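Local coordinates for protein listeriolysin O (Listeria monocytogenes, PDB 4CDB) that perforates cholesterol-containing host membranes, changing conformation after binding so that it inserts and assembles into oligomeric pores, at residues A[1-13]-A[220-232]. Residues are numbered along the deposited sequence; the frame is centred on the assembly and turned at random.
Sequences MAPPASPPASPKT and VNVNEPTRPSRFF
Asn-223 and Ser-6 make the shortest direct polar link between the extended N-terminal segment 1-13 and segment 220-232. The amide ND2 donates to Ser-6 OG at 2.9 Å, the hydroxyl lying 26° out of the amide plane. Asn-223 holds its CG between the backbone N and the carbonyl carbon (chi1 68°), which turns the amide toward Ser-6, while its OD1 accepts from Thr-115 N; asparagine suits the place because one flat group both donates and accepts. Beside it the ring of Pro-4 lies against the backbone, CG 3.5 Å from Asn-223 N.

Toward the chain start, Asn-221 ND2 gives a weak bond to Ala-2 O (3.2 Å), and Pro-3 CB packs on Glu-224 CG. Beyond Ser-6, Arg-230 curls back, bent at chi2 and chi3, so that NH2 reaches Pro-7 O at 3.3 Å. The acceptor sits in the guanidinium plane, yet the donor stands well above the carbonyl plane. The same NH2 also bonds Ser-113 OG.

Prolines cannot offer an N-H, but their carbonyls still accept: water 1 donates to Pro-4 O and accepts from Glu-224 N. Water 2 accepts from Thr-226 N and bonds Ser-6 OG. Farther on, the outstretched Lys-12 NZ donates to water 5 at 3.0 Å, and weakly to waters 3 and 4; water 4 also gives a proton to Ser-229 OG.

Strand 114-118 positions the central contacts, Thr-115 OG1 also binding Ala-5 O. With its repeated prolines, most of 2-11 adopts polyproline II conformation, laid over the end of strand 207-222 and the following turn in this cholesterol-dependent cytolysin before entering helix 14-28.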
# COMPACT_ATOMS: atom_id res chain seq x y z
N MET A 1 27.52 5.08 -0.40
CA MET A 1 28.64 5.91 -0.80
C MET A 1 28.37 7.39 -0.56
O MET A 1 27.22 7.84 -0.52
CB MET A 1 28.97 5.71 -2.28
CG MET A 1 29.74 4.44 -2.60
SD MET A 1 31.40 4.40 -1.89
CE MET A 1 31.18 3.15 -0.62
N ALA A 2 29.45 8.14 -0.38
CA ALA A 2 29.41 9.59 -0.46
C ALA A 2 29.83 9.93 -1.88
O ALA A 2 30.50 9.13 -2.53
CB ALA A 2 30.38 10.20 0.55
N PRO A 3 29.42 11.11 -2.39
CA PRO A 3 29.76 11.46 -3.77
C PRO A 3 31.27 11.48 -4.02
O PRO A 3 32.03 11.96 -3.17
CB PRO A 3 29.17 12.86 -3.95
CG PRO A 3 28.95 13.37 -2.55
CD PRO A 3 28.62 12.16 -1.74
N PRO A 4 31.72 10.94 -5.17
CA PRO A 4 33.14 10.92 -5.54
C PRO A 4 33.67 12.31 -5.86
O PRO A 4 32.89 13.26 -5.96
CB PRO A 4 33.15 10.06 -6.81
CG PRO A 4 31.79 10.24 -7.39
CD PRO A 4 30.87 10.33 -6.21
N ALA A 5 34.98 12.43 -6.02
CA ALA A 5 35.60 13.71 -6.33
C ALA A 5 35.40 14.07 -7.80
O ALA A 5 35.33 13.20 -8.66
CB ALA A 5 37.08 13.69 -5.99
N SER A 6 35.30 15.37 -8.08
CA SER A 6 35.14 15.85 -9.45
C SER A 6 36.39 15.59 -10.28
O SER A 6 37.51 15.67 -9.77
CB SER A 6 34.80 17.35 -9.46
OG SER A 6 33.60 17.61 -8.75
N PRO A 7 36.21 15.28 -11.57
CA PRO A 7 37.33 15.08 -12.50
C PRO A 7 38.08 16.39 -12.70
O PRO A 7 37.54 17.45 -12.38
CB PRO A 7 36.63 14.69 -13.81
CG PRO A 7 35.28 14.21 -13.41
CD PRO A 7 34.91 15.02 -12.21
N PRO A 8 39.32 16.33 -13.23
CA PRO A 8 40.05 17.56 -13.51
C PRO A 8 39.33 18.42 -14.54
O PRO A 8 38.65 17.89 -15.42
CB PRO A 8 41.38 17.06 -14.08
CG PRO A 8 41.10 15.67 -14.57
CD PRO A 8 40.09 15.13 -13.61
N ALA A 9 39.46 19.74 -14.41
CA ALA A 9 38.79 20.66 -15.32
C ALA A 9 39.32 20.55 -16.75
O ALA A 9 40.52 20.44 -16.97
CB ALA A 9 38.91 22.09 -14.81
N SER A 10 38.41 20.58 -17.72
CA SER A 10 38.77 20.52 -19.13
C SER A 10 39.35 21.85 -19.60
O SER A 10 38.91 22.91 -19.15
CB SER A 10 37.56 20.14 -19.98
OG SER A 10 37.00 18.91 -19.56
N PRO A 11 40.34 21.81 -20.51
CA PRO A 11 40.97 23.03 -21.03
C PRO A 11 39.97 23.92 -21.77
O PRO A 11 39.15 23.42 -22.53
CB PRO A 11 42.02 22.49 -22.00
CG PRO A 11 41.55 21.12 -22.37
CD PRO A 11 40.89 20.59 -21.13
N LYS A 12 40.06 25.23 -21.55
CA LYS A 12 39.12 26.17 -22.15
C LYS A 12 39.79 27.44 -22.69
O LYS A 12 40.73 27.97 -22.09
CB LYS A 12 38.02 26.55 -21.15
CG LYS A 12 37.01 25.44 -20.88
CD LYS A 12 35.97 25.89 -19.86
CE LYS A 12 34.93 24.80 -19.62
NZ LYS A 12 33.97 25.16 -18.54
N THR A 13 39.31 27.91 -23.84
CA THR A 13 39.74 29.19 -24.40
C THR A 13 39.17 30.32 -23.56
O THR A 13 38.21 30.10 -22.81
CB THR A 13 39.27 29.34 -25.86
OG1 THR A 13 37.84 29.35 -25.91
CG2 THR A 13 39.80 28.20 -26.72
N VAL A 220 24.69 3.72 -8.00
CA VAL A 220 25.74 4.47 -8.68
C VAL A 220 25.46 5.97 -8.53
O VAL A 220 24.40 6.46 -8.93
CB VAL A 220 25.84 4.10 -10.17
CG1 VAL A 220 26.84 5.01 -10.88
CG2 VAL A 220 26.23 2.64 -10.33
N ASN A 221 26.41 6.68 -7.93
CA ASN A 221 26.27 8.12 -7.72
C ASN A 221 27.29 8.95 -8.50
O ASN A 221 28.28 8.42 -9.02
CB ASN A 221 26.31 8.46 -6.23
CG ASN A 221 27.65 8.13 -5.60
OD1 ASN A 221 28.43 7.35 -6.14
ND2 ASN A 221 27.92 8.72 -4.44
N VAL A 222 27.04 10.25 -8.59
CA VAL A 222 27.86 11.16 -9.37
C VAL A 222 28.50 12.21 -8.46
O VAL A 222 27.93 12.58 -7.44
CB VAL A 222 27.02 11.89 -10.44
CG1 VAL A 222 27.90 12.64 -11.42
CG2 VAL A 222 26.16 10.89 -11.19
N ASN A 223 29.70 12.67 -8.82
CA ASN A 223 30.36 13.76 -8.11
C ASN A 223 29.48 15.01 -8.07
O ASN A 223 28.71 15.25 -9.00
CB ASN A 223 31.69 14.10 -8.77
CG ASN A 223 31.52 14.72 -10.14
OD1 ASN A 223 31.22 14.02 -11.11
ND2 ASN A 223 31.73 16.03 -10.23
N GLU A 224 29.59 15.78 -7.00
CA GLU A 224 28.87 17.05 -6.91
C GLU A 224 29.79 18.20 -7.31
O GLU A 224 30.71 18.56 -6.57
CB GLU A 224 28.32 17.27 -5.50
CG GLU A 224 27.27 16.25 -5.07
CD GLU A 224 26.65 16.57 -3.72
OE1 GLU A 224 27.08 17.55 -3.08
OE2 GLU A 224 25.74 15.83 -3.30
N PRO A 225 29.54 18.79 -8.49
CA PRO A 225 30.39 19.85 -9.03
C PRO A 225 30.36 21.12 -8.18
O PRO A 225 29.30 21.50 -7.67
CB PRO A 225 29.78 20.13 -10.41
CG PRO A 225 28.35 19.72 -10.27
CD PRO A 225 28.37 18.53 -9.35
N THR A 226 31.51 21.76 -8.02
CA THR A 226 31.60 23.00 -7.25
C THR A 226 31.06 24.18 -8.04
O THR A 226 30.76 25.23 -7.47
CB THR A 226 33.06 23.30 -6.84
OG1 THR A 226 33.90 23.31 -8.00
CG2 THR A 226 33.57 22.25 -5.86
N ARG A 227 30.95 24.01 -9.36
CA ARG A 227 30.39 25.04 -10.23
C ARG A 227 29.26 24.44 -11.06
O ARG A 227 29.39 23.32 -11.56
CB ARG A 227 31.45 25.61 -11.16
CG ARG A 227 32.63 26.25 -10.44
CD ARG A 227 33.71 26.67 -11.43
NE ARG A 227 33.20 27.61 -12.42
CZ ARG A 227 33.88 28.02 -13.49
NH1 ARG A 227 35.10 27.56 -13.72
NH2 ARG A 227 33.32 28.88 -14.34
N PRO A 228 28.15 25.18 -11.19
CA PRO A 228 27.01 24.73 -11.99
C PRO A 228 27.38 24.47 -13.45
O PRO A 228 26.80 23.59 -14.09
CB PRO A 228 26.04 25.92 -11.90
CG PRO A 228 26.37 26.57 -10.60
CD PRO A 228 27.86 26.41 -10.44
N SER A 229 28.36 25.21 -13.96
CA SER A 229 28.77 25.08 -15.35
C SER A 229 29.60 23.83 -15.65
O SER A 229 29.82 23.50 -16.81
CB SER A 229 29.55 26.33 -15.79
OG SER A 229 30.70 26.51 -14.99
N ARG A 230 30.06 23.14 -14.61
CA ARG A 230 30.94 21.99 -14.79
C ARG A 230 30.32 20.85 -15.59
O ARG A 230 31.03 20.11 -16.27
CB ARG A 230 31.44 21.46 -13.44
CG ARG A 230 32.88 21.83 -13.12
CD ARG A 230 33.83 21.43 -14.24
NE ARG A 230 34.52 20.16 -13.98
CZ ARG A 230 34.24 19.01 -14.60
NH1 ARG A 230 33.29 18.96 -15.52
NH2 ARG A 230 34.92 17.92 -14.29
N PHE A 231 29.00 20.71 -15.53
CA PHE A 231 28.33 19.61 -16.21
C PHE A 231 28.10 19.87 -17.69
O PHE A 231 27.83 18.95 -18.47
CB PHE A 231 27.01 19.25 -15.52
CG PHE A 231 27.17 18.33 -14.34
CD1 PHE A 231 28.38 17.71 -14.09
CD2 PHE A 231 26.10 18.06 -13.50
CE1 PHE A 231 28.54 16.85 -13.01
CE2 PHE A 231 26.25 17.21 -12.42
CZ PHE A 231 27.47 16.60 -12.18
N PHE A 232 28.21 21.13 -18.09
CA PHE A 232 27.94 21.51 -19.48
C PHE A 232 29.20 21.47 -20.34
O PHE A 232 30.30 21.75 -19.86
CB PHE A 232 27.30 22.89 -19.54
CG PHE A 232 25.99 22.98 -18.82
CD1 PHE A 232 24.84 22.48 -19.40
CD2 PHE A 232 25.92 23.54 -17.56
CE1 PHE A 232 23.62 22.55 -18.74
CE2 PHE A 232 24.71 23.62 -16.89
CZ PHE A 232 23.56 23.12 -17.48
O HOH W 1 31.67 15.61 -5.24
O HOH W 2 33.78 20.55 -9.38
O HOH W 3 30.71 25.16 -19.24
O HOH W 4 33.13 25.27 -15.49
O HOH W 5 32.38 22.67 -17.85